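Side-chain contact in beta-glycosidase (Bacteroides caccae, PDB 6T2R), which probably cleaves internal beta-glycosidic bonds as an endo-acting family 16 glycoside hydrolase linked to the breakdown of mucin O-glycans in the gut: residues S137-G142 with T165-I170. Residues are numbered along the deposited sequence; the frame is centred on the assembly and turned at random.
Sequences SWPMGG and TYTLGI
With CG turned anti to the backbone N in both W138 (chi1 -172°) and Y166 (chi1 -176°), the two rings reach across from a loop and a short helix and meet as an edge-to-face, or T-shaped, aromatic pair. The benzo end of the indole supplies the edge: CH2 hangs over the centre of the Y166 face, and CZ3 lies 3.9 Å from CE2 of Y166. The ring planes are inclined at 60°, short of a perfect T, and the centroids of the tyrosine ring and the six-membered tryptophan ring stand 5.0 Å apart. P139, which follows a cis peptide bond, places its CB over one face of the indole and brings its CG within 3.9 Å of CD2 of Y166. The same CG rests 3.5 Å from OG1 of T167, a van der Waals touch between an aliphatic carbon and a hydroxyl oxygen. On the pyrrole side of the indole, NE1 donates to OE2 of E143, which probably helps to fix the rotation of the ring. Together they exemplify how a T-shaped aromatic pair, backed by a proline, can join a loop, here 137-142 with its type I turn from P139 to G142, to the short helix 163-167 at the surface of a glycoside hydrolase family 16 beta-sandwich, the jelly roll.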
loop_
_atom_site.group_PDB
_atom_site.type_symbol
_atom_site.label_atom_id
_atom_site.label_comp_id
_atom_site.label_asym_id
_atom_site.label_seq_id
_atom_site.Cartn_x
_atom_site.Cartn_y
_atom_site.Cartn_z
ATOM N N SER A 137 -5.238 -2.373 17.188
ATOM C CA SER A 137 -4.843 -3.775 16.895
ATOM C C SER A 137 -5.112 -4.085 15.409
ATOM O O SER A 137 -5.728 -3.262 14.736
ATOM C CB SER A 137 -5.628 -4.722 17.776
ATOM O OG SER A 137 -7.039 -4.569 17.548
ATOM N N TRP A 138 -4.625 -5.227 14.921
ATOM C CA TRP A 138 -5.013 -5.792 13.612
ATOM C C TRP A 138 -5.865 -7.013 13.906
ATOM O O TRP A 138 -5.475 -7.857 14.684
ATOM C CB TRP A 138 -3.765 -6.106 12.759
ATOM C CG TRP A 138 -4.136 -6.483 11.369
ATOM C CD1 TRP A 138 -4.194 -5.662 10.277
ATOM C CD2 TRP A 138 -4.649 -7.757 10.939
ATOM N NE1 TRP A 138 -4.670 -6.345 9.185
ATOM C CE2 TRP A 138 -4.930 -7.643 9.553
ATOM C CE3 TRP A 138 -4.859 -8.988 11.573
ATOM C CZ2 TRP A 138 -5.438 -8.704 8.802
ATOM C CZ3 TRP A 138 -5.327 -10.045 10.816
ATOM C CH2 TRP A 138 -5.598 -9.901 9.450
ATOM N N PRO A 139 -7.054 -7.184 13.309
ATOM C CA PRO A 139 -7.546 -6.320 12.253
ATOM C C PRO A 139 -8.564 -5.267 12.704
ATOM O O PRO A 139 -9.091 -4.583 11.859
ATOM C CB PRO A 139 -8.245 -7.382 11.384
ATOM C CG PRO A 139 -8.888 -8.305 12.386
ATOM C CD PRO A 139 -7.947 -8.329 13.561
ATOM N N MET A 140 -8.826 -5.166 13.998
ATOM C CA MET A 140 -9.893 -4.268 14.525
ATOM C C MET A 140 -9.603 -2.814 14.087
ATOM O O MET A 140 -10.567 -2.042 13.798
ATOM C CB MET A 140 -10.034 -4.413 16.046
ATOM C CG MET A 140 -11.016 -3.412 16.692
ATOM S SD MET A 140 -12.672 -4.074 16.556
ATOM C CE MET A 140 -12.605 -5.265 17.896
ATOM N N GLY A 141 -8.344 -2.430 13.955
ATOM C CA GLY A 141 -7.977 -1.049 13.583
ATOM C C GLY A 141 -8.175 -0.817 12.116
ATOM O O GLY A 141 -8.167 0.371 11.672
ATOM N N GLY A 142 -8.287 -1.907 11.364
ATOM C CA GLY A 142 -8.507 -1.834 9.912
ATOM C C GLY A 142 -7.218 -1.945 9.109
ATOM O O GLY A 142 -6.114 -1.678 9.646
ATOM N N THR A 165 -14.761 -7.981 8.563
ATOM C CA THR A 165 -14.467 -8.818 7.393
ATOM C C THR A 165 -13.746 -10.079 7.836
ATOM O O THR A 165 -14.026 -11.126 7.266
ATOM C CB THR A 165 -13.616 -8.099 6.348
ATOM O OG1 THR A 165 -12.307 -7.895 6.890
ATOM C CG2 THR A 165 -14.265 -6.817 5.867
ATOM N N TYR A 166 -12.786 -9.954 8.737
ATOM C CA TYR A 166 -11.844 -11.041 9.087
ATOM C C TYR A 166 -12.330 -11.778 10.349
ATOM O O TYR A 166 -12.631 -12.959 10.279
ATOM C CB TYR A 166 -10.426 -10.493 9.253
ATOM C CG TYR A 166 -9.389 -11.550 9.517
ATOM C CD1 TYR A 166 -8.775 -12.250 8.486
ATOM C CD2 TYR A 166 -9.002 -11.838 10.821
ATOM C CE1 TYR A 166 -7.809 -13.212 8.751
ATOM C CE2 TYR A 166 -8.050 -12.801 11.099
ATOM C CZ TYR A 166 -7.461 -13.494 10.059
ATOM O OH TYR A 166 -6.505 -14.406 10.363
ATOM N N THR A 167 -12.380 -11.140 11.506
ATOM C CA THR A 167 -12.769 -11.844 12.758
ATOM C C THR A 167 -14.227 -12.353 12.690
ATOM O O THR A 167 -14.449 -13.521 13.049
ATOM C CB THR A 167 -12.484 -10.988 13.990
ATOM O OG1 THR A 167 -11.156 -10.471 13.886
ATOM C CG2 THR A 167 -12.618 -11.790 15.261
ATOM N N LEU A 168 -15.199 -11.552 12.247
ATOM C CA LEU A 168 -16.609 -12.014 12.160
ATOM C C LEU A 168 -16.892 -12.752 10.849
ATOM O O LEU A 168 -17.957 -13.376 10.761
ATOM C CB LEU A 168 -17.529 -10.818 12.290
ATOM C CG LEU A 168 -17.327 -10.006 13.564
ATOM C CD1 LEU A 168 -18.356 -8.881 13.652
ATOM C CD2 LEU A 168 -17.418 -10.917 14.786
ATOM N N GLY A 169 -16.009 -12.656 9.854
ATOM C CA GLY A 169 -16.141 -13.435 8.612
ATOM C C GLY A 169 -17.097 -12.801 7.607
ATOM O O GLY A 169 -17.385 -13.424 6.617
ATOM N N ILE A 170 -17.510 -11.553 7.782
ATOM C CA ILE A 170 -18.504 -10.953 6.862
ATOM C C ILE A 170 -17.774 -10.188 5.743
ATOM O O ILE A 170 -17.642 -8.947 5.838
ATOM C CB ILE A 170 -19.500 -10.119 7.685
ATOM C CG1 ILE A 170 -20.076 -10.919 8.858
ATOM C CG2 ILE A 170 -20.605 -9.638 6.785
ATOM C CD1 ILE A 170 -20.541 -10.082 10.038
#